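Local coordinates for protein estrogen receptor (PDB 4N1Y) that probably regulates transcription as a nuclear hormone receptor of the Pacific oyster, with a ligand-binding domain whose ancestral allosteric switch appears vestigial, leaving it constitutively active, at residues Leu142-Met146 and Leu169-Ile173; Ala13-Leu19 and Trp55-Pro60. One frame throughout, in Å; residues are numbered along the deposited sequence.

Interaction 1. Residues Leu142-Met146 and Leu169-Ile173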
loop_
_atom_site.group_PDB
_atom_site.type_symbol
_atom_site.label_atom_id
_atom_site.label_comp_id
_atom_site.label_asym_id
_atom_site.label_seq_id
_atom_site.Cartn_x
_atom_site.Cartn_y
_atom_site.Cartn_z
ATOM N N LEU B 142 15.654 6.069 -5.892
ATOM C CA LEU B 142 15.044 5.004 -6.674
ATOM C C LEU B 142 13.644 4.737 -6.164
ATOM O O LEU B 142 12.710 4.539 -6.931
ATOM C CB LEU B 142 15.899 3.739 -6.600
ATOM C CG LEU B 142 17.234 3.905 -7.337
ATOM C CD1 LEU B 142 18.088 2.654 -7.180
ATOM C CD2 LEU B 142 17.019 4.269 -8.825
ATOM N N LEU B 143 13.491 4.799 -4.854
ATOM C CA LEU B 143 12.201 4.539 -4.240
ATOM C C LEU B 143 11.135 5.530 -4.682
ATOM O O LEU B 143 10.021 5.133 -5.000
ATOM C CB LEU B 143 12.345 4.593 -2.725
ATOM C CG LEU B 143 12.834 3.302 -2.099
ATOM C CD1 LEU B 143 13.171 3.570 -0.674
ATOM C CD2 LEU B 143 11.732 2.272 -2.176
ATOM N N GLN B 144 11.463 6.815 -4.704
ATOM C CA GLN B 144 10.474 7.771 -5.138
ATOM C C GLN B 144 10.147 7.524 -6.612
ATOM O O GLN B 144 8.984 7.537 -7.001
ATOM C CB GLN B 144 10.908 9.210 -4.852
ATOM C CG GLN B 144 12.342 9.548 -5.060
ATOM C CD GLN B 144 12.659 10.931 -4.515
ATOM O OE1 GLN B 144 13.589 11.603 -4.967
ATOM N NE2 GLN B 144 11.903 11.344 -3.508
ATOM N N ALA B 145 11.162 7.277 -7.427
ATOM C CA ALA B 145 10.923 7.011 -8.841
ATOM C C ALA B 145 9.980 5.815 -8.964
ATOM O O ALA B 145 9.022 5.813 -9.759
ATOM C CB ALA B 145 12.203 6.755 -9.551
ATOM N N MET B 146 10.239 4.816 -8.134
ATOM C CA MET B 146 9.402 3.635 -8.087
ATOM C C MET B 146 7.972 3.966 -7.640
ATOM O O MET B 146 7.003 3.511 -8.249
ATOM C CB MET B 146 10.022 2.610 -7.144
ATOM C CG MET B 146 9.336 1.296 -7.198
ATOM S SD MET B 146 9.166 0.777 -8.906
ATOM C CE MET B 146 10.711 -0.075 -9.101
ATOM N N LEU B 169 13.749 0.404 -13.298
ATOM C CA LEU B 169 13.852 0.803 -11.899
ATOM C C LEU B 169 14.125 -0.397 -10.992
ATOM O O LEU B 169 14.996 -0.331 -10.123
ATOM C CB LEU B 169 12.593 1.541 -11.465
ATOM C CG LEU B 169 12.596 2.937 -12.074
ATOM C CD1 LEU B 169 11.342 3.725 -11.718
ATOM C CD2 LEU B 169 13.855 3.660 -11.651
ATOM N N LEU B 170 13.430 -1.503 -11.233
ATOM C CA LEU B 170 13.634 -2.726 -10.460
ATOM C C LEU B 170 15.090 -3.204 -10.509
ATOM O O LEU B 170 15.658 -3.575 -9.482
ATOM C CB LEU B 170 12.723 -3.826 -10.972
ATOM C CG LEU B 170 11.263 -3.731 -10.569
ATOM C CD1 LEU B 170 10.496 -4.917 -11.137
ATOM C CD2 LEU B 170 11.131 -3.670 -9.054
ATOM N N ASP B 171 15.694 -3.178 -11.696
ATOM C CA ASP B 171 17.100 -3.528 -11.828
ATOM C C ASP B 171 17.984 -2.574 -11.027
ATOM O O ASP B 171 18.901 -3.008 -10.340
ATOM C CB ASP B 171 17.535 -3.504 -13.289
ATOM C CG ASP B 171 16.901 -4.613 -14.102
ATOM O OD1 ASP B 171 16.335 -5.553 -13.489
ATOM O OD2 ASP B 171 16.967 -4.534 -15.356
ATOM N N ALA B 172 17.703 -1.276 -11.117
ATOM C CA ALA B 172 18.515 -0.270 -10.441
ATOM C C ALA B 172 18.437 -0.406 -8.914
ATOM O O ALA B 172 19.435 -0.269 -8.205
ATOM C CB ALA B 172 18.100 1.113 -10.883
ATOM N N ILE B 173 17.250 -0.691 -8.415
ATOM C CA ILE B 173 17.086 -0.895 -6.987
ATOM C C ILE B 173 17.910 -2.084 -6.505
ATOM O O ILE B 173 18.619 -2.011 -5.498
ATOM C CB ILE B 173 15.618 -1.113 -6.649
ATOM C CG1 ILE B 173 14.882 0.228 -6.686
ATOM C CG2 ILE B 173 15.485 -1.747 -5.311
ATOM C CD1 ILE B 173 13.375 0.101 -6.656
#
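Helices 137-149 and 159-180 run nearly antiparallel here: the short axes approach to 10.0 Å with an angle of 159° between their N-to-C directions. The register follows from this, with the CA atoms of Leu142 and Ile173 6.3 Å apart at one end and those of Met146 and Leu169 6.5 Å apart at the other. Leu142 is the first bump. Its CA-to-CB bond is directed at the opposite helix, and the side chain settles between Ala172 and Ile173: Leu142 CD2 lies 3.9 Å from Ala172 CB, while Leu142 CB lies 3.7 Å from Ile173 CG1. The short side chain of Ala172 leaves the hollow that lets Leu142 CD1 come within 3.4 Å of the Ala172 backbone O. Leu169 repeats this in reverse over Ala145, its CD1 being 3.8 Å from Ala145 CB. Met146 fills the remaining gap. Its CA-to-CB bond points sideways, but p values at chi2 and chi3 fold the thioether across, so that Met146 CE is wedged 3.4 Å from Leu169 CB, 3.6 Å from Leu170 CD2 and 3.6 Å from Ile173 CD1. Ile173 thus lies between both bumps of helix 137-149. In the nuclear receptor fold these helices correspond to H8 and H9; behind the contact, Leu142 also touches helix 7-15, and Leu170 packs on Pro189 of the second subunit. All seven touching residues are buried, the two segments together bury 378 Å², and the side chains that meet are all apolar, which implies cohesion through shape fit and exclusion of water.

Interaction 2. Residues Ala13-Leu19 and Trp55-Pro60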
loop_
_atom_site.group_PDB
_atom_site.type_symbol
_atom_site.label_atom_id
_atom_site.label_comp_id
_atom_site.label_asym_id
_atom_site.label_seq_id
_atom_site.Cartn_x
_atom_site.Cartn_y
_atom_site.Cartn_z
ATOM N N ALA B 13 20.910 10.515 -13.313
ATOM C CA ALA B 13 19.788 11.354 -13.712
ATOM C C ALA B 13 18.993 11.782 -12.476
ATOM O O ALA B 13 18.793 12.978 -12.234
ATOM C CB ALA B 13 18.893 10.616 -14.708
ATOM N N LEU B 14 18.556 10.800 -11.694
ATOM C CA LEU B 14 17.835 11.057 -10.457
ATOM C C LEU B 14 18.622 11.932 -9.475
ATOM O O LEU B 14 18.039 12.685 -8.693
ATOM C CB LEU B 14 17.466 9.731 -9.793
ATOM C CG LEU B 14 16.497 8.846 -10.579
ATOM C CD1 LEU B 14 16.091 7.670 -9.731
ATOM C CD2 LEU B 14 15.249 9.610 -11.028
ATOM N N ASN B 15 19.945 11.809 -9.483
ATOM C CA ASN B 15 20.735 12.592 -8.552
ATOM C C ASN B 15 20.928 14.046 -8.971
ATOM O O ASN B 15 20.976 14.923 -8.108
ATOM C CB ASN B 15 22.085 11.926 -8.330
ATOM C CG ASN B 15 22.103 11.084 -7.079
ATOM O OD1 ASN B 15 22.223 11.598 -5.967
ATOM N ND2 ASN B 15 21.942 9.778 -7.249
ATOM N N LYS B 16 21.056 14.325 -10.270
ATOM C CA LYS B 16 21.173 15.730 -10.667
ATOM C C LYS B 16 19.778 16.356 -10.740
ATOM O O LYS B 16 19.619 17.492 -11.170
ATOM C CB LYS B 16 21.903 15.923 -12.021
ATOM C CG LYS B 16 21.792 14.797 -13.060
ATOM C CD LYS B 16 22.672 15.046 -14.314
ATOM C CE LYS B 16 22.319 14.106 -15.491
ATOM N NZ LYS B 16 21.050 14.443 -16.203
ATOM N N ALA B 17 18.775 15.646 -10.245
ATOM C CA ALA B 17 17.420 16.167 -10.221
ATOM C C ALA B 17 16.876 16.063 -8.811
ATOM O O ALA B 17 15.669 16.201 -8.582
ATOM C CB ALA B 17 16.543 15.416 -11.194
ATOM N N ALA B 18 17.785 15.799 -7.870
ATOM C CA ALA B 18 17.415 15.683 -6.468
ATOM C C ALA B 18 16.722 16.951 -5.995
ATOM O O ALA B 18 17.194 18.072 -6.214
ATOM C CB ALA B 18 18.633 15.389 -5.608
ATOM N N LEU B 19 15.597 16.738 -5.332
ATOM C CA LEU B 19 14.774 17.795 -4.774
ATOM C C LEU B 19 15.595 18.652 -3.808
ATOM O O LEU B 19 16.331 18.110 -2.984
ATOM C CB LEU B 19 13.579 17.171 -4.056
ATOM C CG LEU B 19 12.364 16.739 -4.881
ATOM C CD1 LEU B 19 12.706 15.562 -5.784
ATOM C CD2 LEU B 19 11.216 16.362 -3.960
ATOM N N TRP B 55 10.676 17.434 -11.062
ATOM C CA TRP B 55 11.547 16.318 -10.813
ATOM C C TRP B 55 11.129 15.086 -11.599
ATOM O O TRP B 55 11.971 14.391 -12.160
ATOM C CB TRP B 55 11.544 16.018 -9.318
ATOM C CG TRP B 55 12.068 14.698 -9.005
ATOM C CD1 TRP B 55 13.371 14.337 -8.886
ATOM C CD2 TRP B 55 11.296 13.521 -8.817
ATOM N NE1 TRP B 55 13.461 13.001 -8.603
ATOM C CE2 TRP B 55 12.199 12.473 -8.559
ATOM C CE3 TRP B 55 9.923 13.252 -8.829
ATOM C CZ2 TRP B 55 11.776 11.167 -8.315
ATOM C CZ3 TRP B 55 9.502 11.952 -8.585
ATOM C CH2 TRP B 55 10.434 10.922 -8.332
ATOM N N ALA B 56 9.828 14.825 -11.641
ATOM C CA ALA B 56 9.297 13.651 -12.328
ATOM C C ALA B 56 9.744 13.604 -13.785
ATOM O O ALA B 56 10.136 12.551 -14.305
ATOM C CB ALA B 56 7.789 13.633 -12.250
ATOM N N LYS B 57 9.721 14.764 -14.428
ATOM C CA LYS B 57 10.033 14.846 -15.843
ATOM C C LYS B 57 11.491 14.438 -16.076
ATOM O O LYS B 57 11.901 14.132 -17.205
ATOM C CB LYS B 57 9.726 16.254 -16.354
ATOM C CG LYS B 57 8.251 16.578 -16.152
ATOM C CD LYS B 57 7.844 17.945 -16.652
ATOM C CE LYS B 57 6.354 18.147 -16.412
ATOM N NZ LYS B 57 5.881 19.507 -16.788
ATOM N N ASN B 58 12.256 14.380 -14.990
ATOM C CA ASN B 58 13.638 13.943 -15.074
ATOM C C ASN B 58 13.775 12.449 -14.879
ATOM O O ASN B 58 14.832 11.896 -15.158
ATOM C CB ASN B 58 14.506 14.652 -14.033
ATOM C CG ASN B 58 14.733 16.103 -14.353
ATOM O OD1 ASN B 58 13.792 16.865 -14.561
ATOM N ND2 ASN B 58 15.995 16.495 -14.416
ATOM N N VAL B 59 12.727 11.786 -14.396
ATOM C CA VAL B 59 12.809 10.339 -14.247
ATOM C C VAL B 59 12.821 9.715 -15.636
ATOM O O VAL B 59 11.877 9.876 -16.401
ATOM C CB VAL B 59 11.681 9.789 -13.388
ATOM C CG1 VAL B 59 11.812 8.289 -13.264
ATOM C CG2 VAL B 59 11.728 10.441 -11.995
ATOM N N PRO B 60 13.922 9.024 -15.972
ATOM C CA PRO B 60 14.162 8.554 -17.338
ATOM C C PRO B 60 13.010 7.710 -17.853
ATOM O O PRO B 60 12.608 6.737 -17.215
ATOM C CB PRO B 60 15.453 7.737 -17.223
ATOM C CG PRO B 60 15.644 7.509 -15.778
ATOM C CD PRO B 60 15.013 8.644 -15.066
#
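Trp55, on helix 34-56, opens the walk and is the most heavily covered residue, losing 82 Å² to segment 13-19. Over one face of its indole lies Leu19: CD1 of Leu19 is 3.6 Å from the centroid of the Trp55 five-membered ring and 23° off the ring normal, the geometry of a CH-pi contact. At the ring edge, near its plane, Ala17 O comes within 3.0 Å of Trp55 CD1. A type I beta turn from Ala56 to Val59 follows, with Val59 N donating to Ala56 O at 2.7 Å, and it carries Asn58 to the solvent-exposed side, where its CA-to-CB bond points toward segment 13-19, in the direction of Ala17. Val59 then leaves the turn into the buried side, its CG2 3.7 Å from Leu14 CD2. Pro60 ends the row, its CD 4.2 Å from Leu14 CD2 and 4.4 Å from Ala13 CB. Ala13 and Leu14, still on helix 7-15, meet Val59 and Pro60; the loop that begins at Lys16 then brings Ala17 and Leu19 to the indole. In nuclear receptor terms, the ends of H1 and H3 meet here. With no polar bond bridging the segments, the chemistry implies attachment by aromatic and aliphatic packing.

Overall arrangement
Interaction 2 closes along the chain before interaction 1 opens, yet their centres lie only 12 Å apart and they share a packed boundary: Leu14 CD1 is 3.6 Å from Leu142 CD2, and Trp55 CH2 is 3.8 Å from Ala145 N. Helix 137-149 therefore has helix 159-180 against it in interaction 1 and the parts joined in interaction 2 against it as well. Both centres are about 14 Å from the chain centre, but burial differs. Interaction 1 is wholly buried and joins regular helices by aliphatic contacts, including the Met146 methyl, beside the second subunit; interaction 2, partly buried, joins chain leaving helices, uses an indole face, and leaves Asn58 exposed.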